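Local coordinates for kinectin 1 (Kinesin receptor) (Legionella pneumophila, PDB 4MU6), which is a Legionella pneumophila effector whose molecular role is not settled, represented here by its largely helical, elongated N-terminal coiled-coil domain, at residues 92-97 with 188-193; 103-108 with 182-187; 110-115 with 174-179. All blocks are in the same frame, centred on the assembly; numbering follows the deposited sequence.

Interaction 1: 92-97 with 188-193; sequences LKDKKL and NEIEKR
Asp94 and Arg193 face each other across two nearly antiparallel helix segments, 92-97 and 188-193, whose axes come within 10.6 Å, and their charged ends form a two-point salt bridge. Arg193 approaches side-on: its NE donates to Asp94 OD2 at 2.9 Å, while its NH2 donates to Asp94 OD1 at 2.8 Å. The two bonds are not equivalent at the acceptor. OD2 receives NE on its syn lone pair, whereas OD1 is met from above the carboxylate plane; the carboxylate and guanidinium planes are 49° apart. Arginine suits this place because NE and NH2 lie along one edge of the flat guanidinium and can serve both oxygens at once; the bend at chi3 (-58°) turns NE out of line with the rest of the chain. Asp94 is buried, and its OD2 is shared with Arg197 in a second salt bridge, so two cationic groups probably help keep the carboxylate ionised.

Beside the ion pair lies an apolar contact. Leu97 and Ile190 meet at an oblique angle, with Ile190 CD1 lying 3.9 Å from Leu97 CD2. The same CD1 reaches the backbone of the facing helix, 4.0 Å from Asp94 O, and Ile190 CG1 passes 4.2 Å from Asp94 CG. The isoleucine packs beside the short aspartate, and Leu97 CD2 also lies near the edge of the guanidinium.

Segment 92-97, overlapping the end of a predicted coiled coil, belongs to helix 43-105, which pairs antiparallel with helix 158-217 in the LegC3 N-terminal coiled-coil domain. Ile190 continues onto Lys98 and Leu101 of the former, and Arg193 rests against Glu90, extending this pairing in both directions.

Interaction 2: 103-108 with 182-187; sequences RELNHI and NNKIKL
Glu104 holds CG anti to its backbone N (chi1 -179°), and Asn183 turns its own CG anti to the carbonyl carbon; from these starting points the two side chains cross at about a right angle. Asn183 ND2 donates to Glu104 OE1 at 3.0 Å, with a nearly straight N-H...O angle of 166°. The oxygen lies in the plane of the amide but is itself met from above the carboxylate plane, the two planes being 55° apart. The extended glutamate is long enough to bring OE1 to the shorter, buried asparagine. Asn183 OD1 takes a hydrogen bond from Gln179 NE2 of its own helix, so both ends of the amide have a partner and its flip is probably fixed.

The antiparallel pairing of helix 43-105 with helix 158-217, part of the N-terminal coiled-coil domain, here lies close to where helix 43-105 gives way to helix 108-127.

Leu105 carries the apolar side of the contact. Its CD1 meets Leu187 CD1 tip to tip at 3.5 Å, a close methyl-methyl approach, while Leu105 CG lies 3.9 Å from Asn183 CB as the two side chains slide past each other in opposite directions. Lys184 crosses Leu105 at about a right angle, its CG 4.0 Å from Leu105 CD1, which suits a lysine at an exposed border: its aliphatic CG meets the leucine methyl while the exposed chain continues beyond it. Leu187 also touches Leu101 and Thr102, and Leu105 leans on Glu180, continuing the seam to either side of Asn183.

Interaction 3: 110-115 with 174-179; sequences TQISEQ and QSLFEQ
Gln111 meets Leu176 with both its root and its amide. Gln111 CB lies 3.8 Å from Leu176 CD1, and its carboxamide comes to the other methyl, with OE1 3.6 Å from Leu176 CD2. The chain is extended beyond CG, which carries CD outward to the leucine. This is van der Waals contact, not a polar bond. CB and the carboxamide both lie against the leucine methyls, and a glutamine can do this at a partly exposed place.

Ile112 comes next and is buried at the middle of the contact, its CA nearest to that of Leu176. The two side chains slide past each other in opposite directions, with Ile112 CG1 3.8 Å from Leu176 CB. With chi2 at 163°, CD1 stands anti to CA at the far end of the side chain, where it comes to rest over the centre of the Phe177 ring. It lies 3.9 Å from the ring centroid and 11° off the normal, a CH-pi contact over the face. The aromatic ring, although exposed, turns its flat side to the isoleucine methyl and so roofs one flank of the apolar patch.

One turn after Gln111, Gln115 adds CG, 3.9 Å from Leu176 CD1, crossing the leucine at about a right angle. Its OE1 accepts a hydrogen bond from Arg169 NH1. The aliphatic part thus packs on Leu176 while the amide is bonded to Arg169, about two turns before Leu176 on helix 158-217.

Leu176 therefore nests among Gln111, Ile112 and Gln115, residues on one face of helix 108-127. Axes 9.9 Å apart and 169° between directions make segments 110-115 and 174-179 a nearly antiparallel pair, as in an antiparallel coiled coil, consistent with the N-terminal coiled-coil domain of LegC3.

Overall arrangement
Helix 158-217 is common to all three contacts; opposite it stands helix 43-105 in interactions 1 and 2 and helix 108-127 in interaction 3. The three contacts follow one another along helix 158-217, with centres about 12 Å apart between interactions 1 and 2 and about 11 Å between 2 and 3, each nested in the chain loop closed by the one before. Interactions 1 and 3 are partly buried, whereas interaction 2 is a surface contact at the break between the two helices. The chemistry shifts from ionic, through a single amide-carboxylate bond beside leucines, to van der Waals packing of leucine, isoleucine and phenylalanine with glutamine side chains. Ile108 and Gln179 touch where interactions 2 and 3 adjoin.

Interaction 1: 92-97 with 188-193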
loop_
_atom_site.group_PDB
_atom_site.type_symbol
_atom_site.label_atom_id
_atom_site.label_comp_id
_atom_site.label_asym_id
_atom_site.label_seq_id
_atom_site.Cartn_x
_atom_site.Cartn_y
_atom_site.Cartn_z
ATOM N N LEU A 92 1.782 -29.337 10.057
ATOM C CA LEU A 92 1.354 -30.372 10.986
ATOM C C LEU A 92 1.039 -31.661 10.239
ATOM O O LEU A 92 1.415 -32.758 10.661
ATOM C CB LEU A 92 0.131 -29.922 11.766
ATOM C CG LEU A 92 -0.479 -31.008 12.645
ATOM C CD1 LEU A 92 0.474 -31.379 13.757
ATOM C CD2 LEU A 92 -1.805 -30.551 13.211
ATOM N N LYS A 93 0.346 -31.508 9.121
ATOM C CA LYS A 93 0.005 -32.627 8.265
ATOM C C LYS A 93 1.263 -33.335 7.744
ATOM O O LYS A 93 1.352 -34.569 7.780
ATOM C CB LYS A 93 -0.860 -32.125 7.108
ATOM C CG LYS A 93 -1.357 -33.194 6.169
ATOM C CD LYS A 93 -2.220 -32.579 5.057
ATOM C CE LYS A 93 -3.364 -31.730 5.618
ATOM N NZ LYS A 93 -4.604 -32.528 5.859
ATOM N N ASP A 94 2.235 -32.554 7.276
ATOM C CA ASP A 94 3.485 -33.110 6.767
ATOM C C ASP A 94 4.302 -33.762 7.878
ATOM O O ASP A 94 4.961 -34.776 7.656
ATOM C CB ASP A 94 4.308 -32.049 6.023
ATOM C CG ASP A 94 3.831 -31.841 4.578
ATOM O OD1 ASP A 94 2.954 -32.613 4.117
ATOM O OD2 ASP A 94 4.332 -30.911 3.898
ATOM N N LYS A 95 4.249 -33.180 9.076
ATOM C CA LYS A 95 4.916 -33.765 10.232
ATOM C C LYS A 95 4.420 -35.198 10.479
ATOM O O LYS A 95 5.204 -36.104 10.748
ATOM C CB LYS A 95 4.691 -32.892 11.466
ATOM C CG LYS A 95 5.271 -33.453 12.748
ATOM C CD LYS A 95 5.041 -32.490 13.919
ATOM C CE LYS A 95 5.802 -32.926 15.162
ATOM N NZ LYS A 95 5.210 -34.143 15.783
ATOM N N LYS A 96 3.113 -35.391 10.359
ATOM C CA LYS A 96 2.499 -36.692 10.577
ATOM C C LYS A 96 2.826 -37.645 9.432
ATOM O O LYS A 96 3.030 -38.835 9.634
ATOM C CB LYS A 96 0.983 -36.540 10.712
ATOM C CG LYS A 96 0.565 -35.592 11.835
ATOM C CD LYS A 96 -0.940 -35.388 11.881
ATOM C CE LYS A 96 -1.354 -34.497 13.052
ATOM N NZ LYS A 96 -2.837 -34.383 13.164
ATOM N N LEU A 97 2.858 -37.114 8.221
ATOM C CA LEU A 97 3.192 -37.916 7.072
ATOM C C LEU A 97 4.647 -38.363 7.147
ATOM O O LEU A 97 4.963 -39.523 6.889
ATOM C CB LEU A 97 2.951 -37.117 5.802
ATOM C CG LEU A 97 3.143 -37.906 4.509
ATOM C CD1 LEU A 97 2.210 -39.119 4.466
ATOM C CD2 LEU A 97 2.892 -36.979 3.324
ATOM N N ASN A 188 11.116 -36.587 0.022
ATOM C CA ASN A 188 11.725 -35.473 -0.686
ATOM C C ASN A 188 10.754 -34.323 -0.973
ATOM O O ASN A 188 11.117 -33.155 -0.808
ATOM C CB ASN A 188 12.358 -35.937 -1.982
ATOM C CG ASN A 188 13.612 -36.754 -1.761
ATOM O OD1 ASN A 188 14.323 -36.584 -0.766
ATOM N ND2 ASN A 188 13.897 -37.644 -2.702
ATOM N N GLU A 189 9.532 -34.650 -1.403
ATOM C CA GLU A 189 8.536 -33.630 -1.700
ATOM C C GLU A 189 8.105 -32.906 -0.423
ATOM O O GLU A 189 7.708 -31.744 -0.478
ATOM C CB GLU A 189 7.313 -34.221 -2.402
ATOM C CG GLU A 189 7.565 -34.595 -3.850
ATOM C CD GLU A 189 6.526 -35.561 -4.384
ATOM O OE1 GLU A 189 5.775 -36.138 -3.564
ATOM O OE2 GLU A 189 6.456 -35.743 -5.620
ATOM N N ILE A 190 8.187 -33.597 0.714
ATOM C CA ILE A 190 7.947 -32.980 2.018
ATOM C C ILE A 190 9.011 -31.941 2.315
ATOM O O ILE A 190 8.708 -30.861 2.799
ATOM C CB ILE A 190 7.907 -34.011 3.164
ATOM C CG1 ILE A 190 6.564 -34.738 3.179
ATOM C CG2 ILE A 190 8.120 -33.330 4.523
ATOM C CD1 ILE A 190 6.516 -35.889 4.152
ATOM N N GLU A 191 10.263 -32.276 2.025
ATOM C CA GLU A 191 11.344 -31.337 2.268
ATOM C C GLU A 191 11.147 -30.099 1.418
ATOM O O GLU A 191 11.436 -28.986 1.865
ATOM C CB GLU A 191 12.719 -31.969 2.013
ATOM C CG GLU A 191 13.105 -33.009 3.055
ATOM C CD GLU A 191 14.497 -33.611 2.845
ATOM O OE1 GLU A 191 14.889 -33.872 1.681
ATOM O OE2 GLU A 191 15.198 -33.835 3.860
ATOM N N LYS A 192 10.638 -30.291 0.203
ATOM C CA LYS A 192 10.400 -29.168 -0.696
ATOM C C LYS A 192 9.311 -28.248 -0.151
ATOM O O LYS A 192 9.439 -27.028 -0.205
ATOM C CB LYS A 192 10.009 -29.657 -2.092
ATOM C CG LYS A 192 11.169 -30.184 -2.912
ATOM C CD LYS A 192 10.685 -30.829 -4.234
ATOM C CE LYS A 192 10.176 -29.787 -5.211
ATOM N NZ LYS A 192 11.225 -28.769 -5.529
ATOM N N ARG A 193 8.239 -28.839 0.369
ATOM C CA ARG A 193 7.154 -28.045 0.918
ATOM C C ARG A 193 7.582 -27.365 2.215
ATOM O O ARG A 193 7.120 -26.266 2.514
ATOM C CB ARG A 193 5.888 -28.876 1.124
ATOM C CG ARG A 193 5.223 -29.318 -0.184
ATOM C CD ARG A 193 3.836 -29.886 0.067
ATOM N NE ARG A 193 3.850 -31.019 0.994
ATOM C CZ ARG A 193 3.945 -32.290 0.623
ATOM N NH1 ARG A 193 4.053 -32.608 -0.661
ATOM N NH2 ARG A 193 3.940 -33.249 1.537
#

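Interaction 2: 103-108 with 182-187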
loop_
_atom_site.group_PDB
_atom_site.type_symbol
_atom_site.label_atom_id
_atom_site.label_comp_id
_atom_site.label_asym_id
_atom_site.label_seq_id
_atom_site.Cartn_x
_atom_site.Cartn_y
_atom_site.Cartn_z
ATOM N N ARG A 103 8.527 -44.377 9.534
ATOM C CA ARG A 103 8.295 -45.578 10.309
ATOM C C ARG A 103 8.216 -46.765 9.351
ATOM O O ARG A 103 8.803 -47.812 9.611
ATOM C CB ARG A 103 7.024 -45.435 11.149
ATOM C CG ARG A 103 6.622 -46.672 11.929
ATOM C CD ARG A 103 5.384 -46.403 12.778
ATOM N NE ARG A 103 5.618 -45.294 13.701
ATOM C CZ ARG A 103 4.921 -44.162 13.715
ATOM N NH1 ARG A 103 3.909 -43.974 12.869
ATOM N NH2 ARG A 103 5.226 -43.221 14.591
ATOM N N GLU A 104 7.534 -46.598 8.219
ATOM C CA GLU A 104 7.461 -47.691 7.245
ATOM C C GLU A 104 8.828 -48.021 6.625
ATOM O O GLU A 104 9.225 -49.191 6.544
ATOM C CB GLU A 104 6.441 -47.382 6.153
ATOM C CG GLU A 104 6.313 -48.494 5.124
ATOM C CD GLU A 104 5.059 -48.355 4.282
ATOM O OE1 GLU A 104 4.651 -47.201 4.009
ATOM O OE2 GLU A 104 4.472 -49.398 3.914
ATOM N N LEU A 105 9.548 -46.982 6.213
ATOM C CA LEU A 105 10.883 -47.134 5.634
ATOM C C LEU A 105 11.848 -47.902 6.529
ATOM O O LEU A 105 12.619 -48.730 6.043
ATOM C CB LEU A 105 11.491 -45.770 5.324
ATOM C CG LEU A 105 11.306 -45.199 3.923
ATOM C CD1 LEU A 105 12.081 -43.906 3.810
ATOM C CD2 LEU A 105 11.770 -46.184 2.864
ATOM N N ASN A 106 11.821 -47.618 7.830
ATOM C CA ASN A 106 12.700 -48.318 8.774
ATOM C C ASN A 106 12.326 -49.787 8.951
ATOM O O ASN A 106 13.075 -50.550 9.560
ATOM C CB ASN A 106 12.715 -47.621 10.141
ATOM C CG ASN A 106 13.237 -46.204 10.063
ATOM O OD1 ASN A 106 14.090 -45.890 9.233
ATOM N ND2 ASN A 106 12.716 -45.334 10.916
ATOM N N HIS A 107 11.173 -50.188 8.420
ATOM C CA HIS A 107 10.733 -51.575 8.557
ATOM C C HIS A 107 10.868 -52.389 7.270
ATOM O O HIS A 107 10.897 -53.619 7.302
ATOM C CB HIS A 107 9.302 -51.648 9.096
ATOM C CG HIS A 107 8.849 -53.046 9.400
ATOM N ND1 HIS A 107 9.601 -53.925 10.155
ATOM C CD2 HIS A 107 7.726 -53.721 9.044
ATOM C CE1 HIS A 107 8.958 -55.076 10.257
ATOM N NE2 HIS A 107 7.820 -54.979 9.589
ATOM N N ILE A 108 10.961 -51.704 6.136
ATOM C CA ILE A 108 11.042 -52.377 4.834
ATOM C C ILE A 108 12.230 -53.369 4.647
ATOM O O ILE A 108 12.028 -54.467 4.130
ATOM C CB ILE A 108 10.944 -51.363 3.671
ATOM C CG1 ILE A 108 9.578 -50.677 3.700
ATOM C CG2 ILE A 108 11.172 -52.043 2.330
ATOM C CD1 ILE A 108 9.350 -49.693 2.577
ATOM N N ASN A 182 9.126 -45.083 -3.410
ATOM C CA ASN A 182 7.990 -44.159 -3.311
ATOM C C ASN A 182 7.948 -43.351 -2.020
ATOM O O ASN A 182 7.667 -42.147 -2.035
ATOM C CB ASN A 182 6.662 -44.885 -3.518
ATOM C CG ASN A 182 6.407 -45.188 -4.968
ATOM O OD1 ASN A 182 7.048 -44.606 -5.837
ATOM N ND2 ASN A 182 5.478 -46.093 -5.244
ATOM N N ASN A 183 8.203 -44.013 -0.901
ATOM C CA ASN A 183 8.279 -43.296 0.360
ATOM C C ASN A 183 9.438 -42.318 0.346
ATOM O O ASN A 183 9.347 -41.227 0.895
ATOM C CB ASN A 183 8.362 -44.250 1.549
ATOM C CG ASN A 183 7.058 -44.970 1.793
ATOM O OD1 ASN A 183 6.162 -44.946 0.944
ATOM N ND2 ASN A 183 6.944 -45.626 2.950
ATOM N N LYS A 184 10.528 -42.681 -0.313
ATOM C CA LYS A 184 11.633 -41.742 -0.400
ATOM C C LYS A 184 11.274 -40.508 -1.221
ATOM O O LYS A 184 11.629 -39.399 -0.840
ATOM C CB LYS A 184 12.909 -42.405 -0.895
ATOM C CG LYS A 184 13.715 -43.013 0.241
ATOM C CD LYS A 184 15.125 -43.349 -0.204
ATOM C CE LYS A 184 15.214 -44.757 -0.702
ATOM N NZ LYS A 184 16.564 -45.043 -1.263
ATOM N N ILE A 185 10.559 -40.699 -2.328
ATOM C CA ILE A 185 10.097 -39.567 -3.129
ATOM C C ILE A 185 9.184 -38.656 -2.301
ATOM O O ILE A 185 9.321 -37.436 -2.339
ATOM C CB ILE A 185 9.407 -40.045 -4.426
ATOM C CG1 ILE A 185 10.453 -40.642 -5.373
ATOM C CG2 ILE A 185 8.643 -38.905 -5.118
ATOM C CD1 ILE A 185 9.877 -41.481 -6.503
ATOM N N LYS A 186 8.288 -39.253 -1.523
ATOM C CA LYS A 186 7.333 -38.477 -0.733
ATOM C C LYS A 186 8.050 -37.742 0.387
ATOM O O LYS A 186 7.586 -36.715 0.868
ATOM C CB LYS A 186 6.260 -39.398 -0.136
ATOM C CG LYS A 186 5.086 -39.700 -1.045
ATOM C CD LYS A 186 4.362 -40.951 -0.586
ATOM C CE LYS A 186 3.144 -41.261 -1.453
ATOM N NZ LYS A 186 2.660 -42.656 -1.203
ATOM N N LEU A 187 9.175 -38.295 0.825
ATOM C CA LEU A 187 9.944 -37.652 1.858
ATOM C C LEU A 187 10.647 -36.446 1.260
ATOM O O LEU A 187 10.732 -35.406 1.900
ATOM C CB LEU A 187 10.924 -38.617 2.511
ATOM C CG LEU A 187 10.306 -39.591 3.520
ATOM C CD1 LEU A 187 11.395 -40.484 4.085
ATOM C CD2 LEU A 187 9.590 -38.851 4.644
#

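Interaction 3: 110-115 with 174-179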
loop_
_atom_site.group_PDB
_atom_site.type_symbol
_atom_site.label_atom_id
_atom_site.label_comp_id
_atom_site.label_asym_id
_atom_site.label_seq_id
_atom_site.Cartn_x
_atom_site.Cartn_y
_atom_site.Cartn_z
ATOM N N THR A 110 13.622 -55.117 6.948
ATOM C CA THR A 110 13.210 -56.302 7.697
ATOM C C THR A 110 12.229 -57.184 6.902
ATOM O O THR A 110 12.404 -58.403 6.819
ATOM C CB THR A 110 12.608 -55.912 9.041
ATOM O OG1 THR A 110 13.636 -55.334 9.847
ATOM C CG2 THR A 110 12.021 -57.124 9.757
ATOM N N GLN A 111 11.216 -56.556 6.312
ATOM C CA GLN A 111 10.219 -57.257 5.513
ATOM C C GLN A 111 10.873 -57.977 4.344
ATOM O O GLN A 111 10.603 -59.156 4.106
ATOM C CB GLN A 111 9.174 -56.279 4.975
ATOM C CG GLN A 111 8.239 -55.744 6.039
ATOM C CD GLN A 111 7.438 -54.540 5.562
ATOM O OE1 GLN A 111 7.983 -53.445 5.339
ATOM N NE2 GLN A 111 6.138 -54.741 5.391
ATOM N N ILE A 112 11.719 -57.257 3.610
ATOM C CA ILE A 112 12.417 -57.847 2.485
ATOM C C ILE A 112 13.218 -59.074 2.914
ATOM O O ILE A 112 13.146 -60.115 2.273
ATOM C CB ILE A 112 13.314 -56.823 1.788
ATOM C CG1 ILE A 112 12.436 -55.860 0.994
ATOM C CG2 ILE A 112 14.318 -57.536 0.868
ATOM C CD1 ILE A 112 13.137 -54.574 0.579
ATOM N N SER A 113 13.956 -58.945 4.014
ATOM C CA SER A 113 14.727 -60.051 4.572
ATOM C C SER A 113 13.830 -61.242 4.905
ATOM O O SER A 113 14.122 -62.372 4.518
ATOM C CB SER A 113 15.483 -59.585 5.820
ATOM O OG SER A 113 15.801 -60.671 6.669
ATOM N N GLU A 114 12.728 -60.968 5.599
ATOM C CA GLU A 114 11.708 -61.964 5.929
ATOM C C GLU A 114 11.154 -62.687 4.696
ATOM O O GLU A 114 11.103 -63.921 4.654
ATOM C CB GLU A 114 10.546 -61.306 6.686
ATOM C CG GLU A 114 10.824 -60.949 8.140
ATOM C CD GLU A 114 9.675 -60.167 8.784
ATOM O OE1 GLU A 114 8.911 -59.506 8.044
ATOM O OE2 GLU A 114 9.532 -60.211 10.029
ATOM N N GLN A 115 10.731 -61.917 3.702
ATOM C CA GLN A 115 10.184 -62.489 2.478
ATOM C C GLN A 115 11.228 -63.345 1.773
ATOM O O GLN A 115 10.917 -64.425 1.245
ATOM C CB GLN A 115 9.707 -61.389 1.525
ATOM C CG GLN A 115 8.521 -60.564 2.033
ATOM C CD GLN A 115 7.293 -61.400 2.349
ATOM O OE1 GLN A 115 6.900 -62.276 1.573
ATOM N NE2 GLN A 115 6.680 -61.139 3.503
ATOM N N GLN A 174 8.990 -57.346 -4.806
ATOM C CA GLN A 174 8.995 -56.263 -5.780
ATOM C C GLN A 174 8.225 -55.065 -5.246
ATOM O O GLN A 174 8.640 -53.925 -5.435
ATOM C CB GLN A 174 8.411 -56.712 -7.120
ATOM C CG GLN A 174 9.467 -57.134 -8.135
ATOM C CD GLN A 174 8.921 -58.093 -9.196
ATOM O OE1 GLN A 174 7.718 -58.118 -9.470
ATOM N NE2 GLN A 174 9.810 -58.894 -9.786
ATOM N N SER A 175 7.118 -55.335 -4.564
ATOM C CA SER A 175 6.244 -54.276 -4.088
ATOM C C SER A 175 6.905 -53.499 -2.959
ATOM O O SER A 175 6.767 -52.281 -2.876
ATOM C CB SER A 175 4.909 -54.853 -3.614
ATOM O OG SER A 175 5.060 -55.515 -2.373
ATOM N N LEU A 176 7.630 -54.211 -2.101
ATOM C CA LEU A 176 8.380 -53.586 -1.025
ATOM C C LEU A 176 9.441 -52.638 -1.567
ATOM O O LEU A 176 9.602 -51.529 -1.054
ATOM C CB LEU A 176 9.012 -54.651 -0.130
ATOM C CG LEU A 176 7.994 -55.397 0.738
ATOM C CD1 LEU A 176 8.560 -56.732 1.253
ATOM C CD2 LEU A 176 7.554 -54.506 1.886
ATOM N N PHE A 177 10.165 -53.073 -2.596
ATOM C CA PHE A 177 11.181 -52.219 -3.209
ATOM C C PHE A 177 10.545 -50.978 -3.829
ATOM O O PHE A 177 11.124 -49.892 -3.758
ATOM C CB PHE A 177 12.025 -52.970 -4.250
ATOM C CG PHE A 177 13.191 -53.759 -3.654
ATOM C CD1 PHE A 177 14.274 -53.107 -3.075
ATOM C CD2 PHE A 177 13.208 -55.150 -3.698
ATOM C CE1 PHE A 177 15.345 -53.830 -2.529
ATOM C CE2 PHE A 177 14.282 -55.882 -3.160
ATOM C CZ PHE A 177 15.345 -55.223 -2.578
ATOM N N GLU A 178 9.366 -51.139 -4.435
ATOM C CA GLU A 178 8.612 -49.994 -4.944
ATOM C C GLU A 178 8.093 -49.110 -3.806
ATOM O O GLU A 178 8.051 -47.880 -3.925
ATOM C CB GLU A 178 7.435 -50.450 -5.802
ATOM C CG GLU A 178 6.777 -49.301 -6.540
ATOM C CD GLU A 178 5.565 -49.723 -7.353
ATOM O OE1 GLU A 178 5.304 -50.944 -7.444
ATOM O OE2 GLU A 178 4.876 -48.827 -7.896
ATOM N N GLN A 179 7.685 -49.742 -2.710
ATOM C CA GLN A 179 7.214 -49.007 -1.546
ATOM C C GLN A 179 8.345 -48.127 -1.032
ATOM O O GLN A 179 8.138 -46.953 -0.670
ATOM C CB GLN A 179 6.761 -49.969 -0.445
ATOM C CG GLN A 179 6.105 -49.278 0.742
ATOM C CD GLN A 179 4.729 -48.714 0.395
ATOM O OE1 GLN A 179 3.845 -49.443 -0.053
ATOM N NE2 GLN A 179 4.548 -47.411 0.601
#